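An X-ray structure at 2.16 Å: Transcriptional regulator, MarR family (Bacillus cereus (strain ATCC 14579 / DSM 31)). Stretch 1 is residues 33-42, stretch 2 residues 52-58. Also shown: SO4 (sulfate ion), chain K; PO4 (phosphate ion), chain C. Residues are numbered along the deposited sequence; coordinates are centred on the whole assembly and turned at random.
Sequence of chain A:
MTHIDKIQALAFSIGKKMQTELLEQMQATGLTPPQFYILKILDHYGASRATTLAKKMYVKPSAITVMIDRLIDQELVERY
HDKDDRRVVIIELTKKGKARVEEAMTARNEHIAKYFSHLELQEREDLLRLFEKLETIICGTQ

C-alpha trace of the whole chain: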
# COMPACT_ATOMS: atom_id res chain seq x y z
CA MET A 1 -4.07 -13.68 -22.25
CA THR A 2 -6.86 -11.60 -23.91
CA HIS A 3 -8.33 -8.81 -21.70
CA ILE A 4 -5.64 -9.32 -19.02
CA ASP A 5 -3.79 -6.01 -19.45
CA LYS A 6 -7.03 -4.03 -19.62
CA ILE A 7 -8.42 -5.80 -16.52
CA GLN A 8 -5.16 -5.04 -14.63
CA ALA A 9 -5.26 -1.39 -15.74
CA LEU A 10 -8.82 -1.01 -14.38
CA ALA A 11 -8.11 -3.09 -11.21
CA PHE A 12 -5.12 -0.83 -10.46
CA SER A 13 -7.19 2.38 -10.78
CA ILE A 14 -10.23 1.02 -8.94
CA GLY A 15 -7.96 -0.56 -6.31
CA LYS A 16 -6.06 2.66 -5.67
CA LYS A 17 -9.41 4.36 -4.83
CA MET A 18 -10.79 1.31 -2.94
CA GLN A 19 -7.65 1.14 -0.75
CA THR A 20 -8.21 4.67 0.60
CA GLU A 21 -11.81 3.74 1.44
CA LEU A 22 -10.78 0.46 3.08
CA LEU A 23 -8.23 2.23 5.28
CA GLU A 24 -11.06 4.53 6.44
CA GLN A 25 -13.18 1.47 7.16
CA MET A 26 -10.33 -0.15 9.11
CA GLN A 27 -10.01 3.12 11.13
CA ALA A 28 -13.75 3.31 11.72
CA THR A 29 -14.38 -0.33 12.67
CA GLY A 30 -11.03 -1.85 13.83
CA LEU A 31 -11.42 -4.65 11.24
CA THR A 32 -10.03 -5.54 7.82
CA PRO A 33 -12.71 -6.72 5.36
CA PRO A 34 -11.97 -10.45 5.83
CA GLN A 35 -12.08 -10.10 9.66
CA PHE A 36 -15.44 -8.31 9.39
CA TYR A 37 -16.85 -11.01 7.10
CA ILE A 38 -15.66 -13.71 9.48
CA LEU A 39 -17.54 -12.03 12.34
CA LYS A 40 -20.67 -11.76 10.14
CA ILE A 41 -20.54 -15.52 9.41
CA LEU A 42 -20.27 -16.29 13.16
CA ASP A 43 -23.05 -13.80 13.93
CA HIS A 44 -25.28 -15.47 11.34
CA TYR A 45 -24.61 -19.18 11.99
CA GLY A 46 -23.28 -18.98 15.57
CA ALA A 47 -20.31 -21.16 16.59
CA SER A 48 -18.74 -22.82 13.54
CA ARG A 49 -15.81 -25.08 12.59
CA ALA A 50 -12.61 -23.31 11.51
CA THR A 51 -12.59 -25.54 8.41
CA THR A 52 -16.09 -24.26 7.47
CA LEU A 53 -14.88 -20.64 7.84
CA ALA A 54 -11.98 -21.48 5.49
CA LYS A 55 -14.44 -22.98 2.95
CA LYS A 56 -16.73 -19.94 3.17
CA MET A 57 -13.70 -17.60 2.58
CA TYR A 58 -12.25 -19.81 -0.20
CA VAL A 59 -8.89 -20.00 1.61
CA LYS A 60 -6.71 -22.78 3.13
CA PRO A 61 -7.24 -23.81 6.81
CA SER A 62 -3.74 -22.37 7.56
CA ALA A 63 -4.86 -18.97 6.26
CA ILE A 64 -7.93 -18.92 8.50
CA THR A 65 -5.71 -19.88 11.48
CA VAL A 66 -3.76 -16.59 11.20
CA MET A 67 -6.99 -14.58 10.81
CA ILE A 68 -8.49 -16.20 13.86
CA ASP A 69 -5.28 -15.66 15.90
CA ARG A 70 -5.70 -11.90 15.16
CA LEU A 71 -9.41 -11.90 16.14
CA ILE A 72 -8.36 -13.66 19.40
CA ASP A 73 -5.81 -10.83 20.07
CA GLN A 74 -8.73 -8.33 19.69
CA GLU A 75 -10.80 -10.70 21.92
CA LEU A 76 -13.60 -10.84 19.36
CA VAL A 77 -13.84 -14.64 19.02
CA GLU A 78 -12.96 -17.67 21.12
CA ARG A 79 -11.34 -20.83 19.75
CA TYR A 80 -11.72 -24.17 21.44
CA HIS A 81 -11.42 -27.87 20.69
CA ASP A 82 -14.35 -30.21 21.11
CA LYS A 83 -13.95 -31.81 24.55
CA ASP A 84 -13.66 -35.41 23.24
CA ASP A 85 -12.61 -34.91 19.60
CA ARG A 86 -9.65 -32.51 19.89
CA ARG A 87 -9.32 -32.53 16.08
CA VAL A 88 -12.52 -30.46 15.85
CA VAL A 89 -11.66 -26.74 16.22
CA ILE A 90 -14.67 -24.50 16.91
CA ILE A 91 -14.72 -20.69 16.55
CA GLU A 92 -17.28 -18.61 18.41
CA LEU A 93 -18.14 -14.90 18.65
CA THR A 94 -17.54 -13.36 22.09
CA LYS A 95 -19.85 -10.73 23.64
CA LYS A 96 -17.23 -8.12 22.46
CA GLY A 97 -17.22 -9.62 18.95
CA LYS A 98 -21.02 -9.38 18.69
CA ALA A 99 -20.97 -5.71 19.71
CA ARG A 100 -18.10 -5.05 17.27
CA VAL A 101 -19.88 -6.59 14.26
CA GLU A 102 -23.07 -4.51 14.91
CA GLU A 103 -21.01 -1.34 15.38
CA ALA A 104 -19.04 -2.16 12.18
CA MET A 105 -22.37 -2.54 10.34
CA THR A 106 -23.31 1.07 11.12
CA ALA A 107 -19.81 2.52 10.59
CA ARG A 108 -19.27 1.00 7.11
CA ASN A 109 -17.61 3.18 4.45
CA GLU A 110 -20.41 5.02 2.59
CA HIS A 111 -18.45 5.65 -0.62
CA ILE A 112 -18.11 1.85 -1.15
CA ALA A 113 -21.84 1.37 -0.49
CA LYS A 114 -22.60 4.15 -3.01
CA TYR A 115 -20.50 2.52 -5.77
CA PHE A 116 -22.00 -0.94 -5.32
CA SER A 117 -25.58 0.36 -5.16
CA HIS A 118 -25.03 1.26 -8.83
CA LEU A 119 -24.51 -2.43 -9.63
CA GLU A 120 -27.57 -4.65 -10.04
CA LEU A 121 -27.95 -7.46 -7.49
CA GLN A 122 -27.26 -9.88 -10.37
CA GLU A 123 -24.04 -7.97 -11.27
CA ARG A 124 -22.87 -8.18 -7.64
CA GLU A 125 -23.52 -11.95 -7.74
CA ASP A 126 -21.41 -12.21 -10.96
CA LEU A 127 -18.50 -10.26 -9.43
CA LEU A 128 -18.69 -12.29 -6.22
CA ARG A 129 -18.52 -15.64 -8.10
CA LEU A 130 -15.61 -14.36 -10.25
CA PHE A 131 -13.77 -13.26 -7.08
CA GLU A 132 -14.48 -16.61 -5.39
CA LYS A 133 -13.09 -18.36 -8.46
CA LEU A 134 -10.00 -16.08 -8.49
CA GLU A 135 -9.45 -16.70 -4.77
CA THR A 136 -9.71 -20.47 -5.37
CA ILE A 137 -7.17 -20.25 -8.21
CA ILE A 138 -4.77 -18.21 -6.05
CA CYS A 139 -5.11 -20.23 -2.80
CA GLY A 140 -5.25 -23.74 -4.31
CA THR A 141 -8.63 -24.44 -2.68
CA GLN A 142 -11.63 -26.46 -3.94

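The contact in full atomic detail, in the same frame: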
# COMPACT_ATOMS: atom_id res chain seq x y z
N PRO A 33 -11.51 -6.07 5.91
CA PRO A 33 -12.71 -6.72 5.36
C PRO A 33 -12.86 -8.23 5.59
O PRO A 33 -13.99 -8.67 5.83
CB PRO A 33 -12.66 -6.34 3.87
CG PRO A 33 -12.04 -4.96 3.92
CD PRO A 33 -10.95 -5.09 4.95
N PRO A 34 -11.76 -9.03 5.54
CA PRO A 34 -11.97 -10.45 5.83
C PRO A 34 -12.33 -10.73 7.30
O PRO A 34 -13.13 -11.65 7.57
CB PRO A 34 -10.62 -11.10 5.46
CG PRO A 34 -10.05 -10.16 4.42
CD PRO A 34 -10.42 -8.81 4.96
N GLN A 35 -11.75 -9.96 8.23
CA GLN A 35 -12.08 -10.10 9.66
C GLN A 35 -13.57 -9.78 9.91
O GLN A 35 -14.26 -10.50 10.65
CB GLN A 35 -11.23 -9.17 10.53
CG GLN A 35 -9.75 -9.55 10.66
CD GLN A 35 -9.00 -8.58 11.56
OE1 GLN A 35 -9.22 -7.37 11.50
NE2 GLN A 35 -8.12 -9.09 12.40
N PHE A 36 -14.05 -8.72 9.27
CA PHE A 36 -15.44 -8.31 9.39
C PHE A 36 -16.36 -9.42 8.87
O PHE A 36 -17.32 -9.78 9.53
CB PHE A 36 -15.71 -6.98 8.65
CG PHE A 36 -17.15 -6.54 8.68
CD1 PHE A 36 -17.89 -6.52 9.86
CD2 PHE A 36 -17.76 -6.06 7.52
CE1 PHE A 36 -19.21 -6.09 9.88
CE2 PHE A 36 -19.08 -5.60 7.54
CZ PHE A 36 -19.81 -5.64 8.73
N TYR A 37 -16.05 -9.94 7.68
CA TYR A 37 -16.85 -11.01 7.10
C TYR A 37 -16.85 -12.27 7.95
O TYR A 37 -17.89 -12.90 8.12
CB TYR A 37 -16.45 -11.36 5.66
CG TYR A 37 -17.59 -12.09 5.00
CD1 TYR A 37 -18.76 -11.41 4.66
CD2 TYR A 37 -17.53 -13.44 4.78
CE1 TYR A 37 -19.84 -12.09 4.10
CE2 TYR A 37 -18.59 -14.11 4.21
CZ TYR A 37 -19.74 -13.43 3.88
OH TYR A 37 -20.80 -14.10 3.31
N ILE A 38 -15.70 -12.63 8.50
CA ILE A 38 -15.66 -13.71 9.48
C ILE A 38 -16.66 -13.50 10.62
O ILE A 38 -17.46 -14.40 10.92
CB ILE A 38 -14.23 -13.99 10.00
CG1 ILE A 38 -13.41 -14.68 8.89
CG2 ILE A 38 -14.26 -14.93 11.22
CD1 ILE A 38 -11.90 -14.62 9.09
N LEU A 39 -16.61 -12.34 11.26
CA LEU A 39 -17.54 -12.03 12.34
C LEU A 39 -19.02 -12.09 11.90
O LEU A 39 -19.87 -12.55 12.67
CB LEU A 39 -17.24 -10.64 12.96
CG LEU A 39 -15.87 -10.45 13.64
CD1 LEU A 39 -15.79 -9.07 14.28
CD2 LEU A 39 -15.59 -11.53 14.68
N LYS A 40 -19.31 -11.65 10.67
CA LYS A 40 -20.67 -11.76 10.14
C LYS A 40 -21.12 -13.21 9.99
O LYS A 40 -22.26 -13.52 10.29
CB LYS A 40 -20.84 -11.05 8.80
CG LYS A 40 -20.75 -9.55 8.87
CD LYS A 40 -21.06 -8.92 7.51
CE LYS A 40 -22.55 -8.92 7.18
NZ LYS A 40 -22.82 -8.13 5.93
N ILE A 41 -20.22 -14.08 9.51
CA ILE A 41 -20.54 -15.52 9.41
C ILE A 41 -20.90 -16.09 10.79
O ILE A 41 -21.90 -16.79 10.94
CB ILE A 41 -19.38 -16.34 8.79
CG1 ILE A 41 -19.10 -15.85 7.36
CG2 ILE A 41 -19.71 -17.83 8.80
CD1 ILE A 41 -17.89 -16.50 6.72
N LEU A 42 -20.08 -15.78 11.80
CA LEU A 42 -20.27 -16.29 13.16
C LEU A 42 -21.49 -15.68 13.83
O LEU A 42 -22.11 -16.32 14.68
CB LEU A 42 -19.02 -16.04 14.01
CG LEU A 42 -17.76 -16.75 13.51
CD1 LEU A 42 -16.54 -16.23 14.25
CD2 LEU A 42 -17.89 -18.25 13.66
N THR A 52 -14.94 -24.86 8.15
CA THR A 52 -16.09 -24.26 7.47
C THR A 52 -15.86 -22.75 7.15
O THR A 52 -16.21 -22.28 6.06
CB THR A 52 -17.38 -24.43 8.29
OG1 THR A 52 -17.63 -25.83 8.53
CG2 THR A 52 -18.58 -23.84 7.58
N LEU A 53 -15.27 -22.02 8.09
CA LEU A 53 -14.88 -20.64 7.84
C LEU A 53 -13.94 -20.54 6.63
O LEU A 53 -14.17 -19.73 5.74
CB LEU A 53 -14.23 -20.04 9.07
CG LEU A 53 -15.12 -19.78 10.29
CD1 LEU A 53 -14.27 -19.25 11.44
CD2 LEU A 53 -16.24 -18.79 9.96
N ALA A 54 -12.91 -21.39 6.62
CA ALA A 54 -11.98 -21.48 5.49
C ALA A 54 -12.72 -21.72 4.16
O ALA A 54 -12.47 -21.02 3.19
CB ALA A 54 -10.95 -22.58 5.73
N LYS A 55 -13.61 -22.71 4.13
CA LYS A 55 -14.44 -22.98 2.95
C LYS A 55 -15.27 -21.76 2.53
O LYS A 55 -15.32 -21.40 1.35
CB LYS A 55 -15.36 -24.16 3.21
CG LYS A 55 -15.63 -25.00 1.98
N LYS A 56 -15.92 -21.12 3.49
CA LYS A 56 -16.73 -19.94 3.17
C LYS A 56 -15.90 -18.76 2.63
O LYS A 56 -16.43 -17.95 1.86
CB LYS A 56 -17.58 -19.51 4.36
CG LYS A 56 -18.78 -20.42 4.61
CD LYS A 56 -19.34 -20.18 6.01
CE LYS A 56 -20.53 -21.08 6.33
NZ LYS A 56 -21.76 -20.67 5.59
N MET A 57 -14.62 -18.70 3.01
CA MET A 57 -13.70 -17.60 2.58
C MET A 57 -12.87 -18.00 1.34
O MET A 57 -12.10 -17.18 0.81
CB MET A 57 -12.72 -17.20 3.69
CG MET A 57 -13.31 -16.81 5.04
SD MET A 57 -14.25 -15.28 5.03
CE MET A 57 -13.00 -14.04 4.69
N TYR A 58 -12.98 -19.27 0.95
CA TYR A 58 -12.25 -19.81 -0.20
C TYR A 58 -10.73 -19.84 -0.02
O TYR A 58 -9.97 -19.79 -0.98
CB TYR A 58 -12.68 -19.09 -1.50
CG TYR A 58 -14.13 -19.36 -1.82
CD1 TYR A 58 -15.14 -18.55 -1.30
CD2 TYR A 58 -14.51 -20.48 -2.58
CE1 TYR A 58 -16.48 -18.81 -1.56
CE2 TYR A 58 -15.84 -20.74 -2.85
CZ TYR A 58 -16.82 -19.89 -2.33
OH TYR A 58 -18.15 -20.14 -2.59
S SO4 K . -21.90 -17.39 3.76
O1 SO4 K . -21.77 -18.69 3.04
O2 SO4 K . -21.95 -17.67 5.22
O3 SO4 K . -23.16 -16.71 3.37
O4 SO4 K . -20.70 -16.58 3.41
P PO4 C . -22.91 -9.79 2.43
O1 PO4 C . -22.82 -10.69 3.63
O2 PO4 C . -21.76 -10.07 1.50
O3 PO4 C . -24.24 -10.02 1.75
O4 PO4 C . -22.80 -8.36 2.91

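The centre of this contact is the side chain of M57, which fits as a knob into a hole formed by P34, Y37, I38 and I41. These four residues recur at spacings of three and four along the helix of stretch 1, so they line one side of it and leave a hollow between successive turns. The CA-to-CB bond of M57 points sideways, and the chain reaches the hollow by bending, with all three chi angles in the m well, a task that suits an unbranched, flexible side chain. Its CE lies 3.9 Å from P34 CB, while its SD lies 4.0 Å from I38 CG1 and 4.2 Å from I41 CD1. The polarizable sulfur also approaches the edge of the Y37 ring, 3.8 Å from Y37 CD2 and close to the ring plane, a sulfur-aromatic contact rather than a stack on the face.

One turn earlier in stretch 2, the CA-to-CB bond of L53 points toward stretch 1, and its side chain supplies the second apolar anchor. L53 CD2 meets I41 CG2 at 3.8 Å and L42 CD2 at 4.1 Å, and L53 CD1 lies 4.3 Å from I38 CG2. Branched aliphatic side chains suit this buried place: they offer methyl groups in several directions and leave no polar group unpaired.

The two helices run at 122° to each other, and their axes come no closer than 11.0 Å, a gap filled by side chains. The CA atoms of I38 and L53 are 7.2 Å apart, and those of P34 and M57 8.0 Å. No hydrogen bond joins the stretches; backbone hydrogen bonds within each stretch run along its own helix, as in I41 N to Y37 O at 3.0 Å and M57 N to L53 O at 3.0 Å. Beyond M57, Y58 adopts positive phi in a Schellman motif, and the chain leaves the helix.

Toward the partly exposed side, K56 combines two chemistries. Its aliphatic portion packs on the apolar surface, with K56 CD 3.7 Å from I41 CG2, while its charged end donates hydrogen bonds to a sulfate ion, K56 NZ to SO4 O2 at 3.0 Å and to SO4 O1 at 3.2 Å. Y37 is similarly amphipathic: its ring borders M57, and Y37 OH donates a very short hydrogen bond of 2.5 Å to SO4 O4. The sulfate, probably from the crystallisation liquor, thus bridges the two stretches where they share no direct polar bond. Nearby, K40 NZ binds a phosphate ion through PO4 O4 at 3.0 Å.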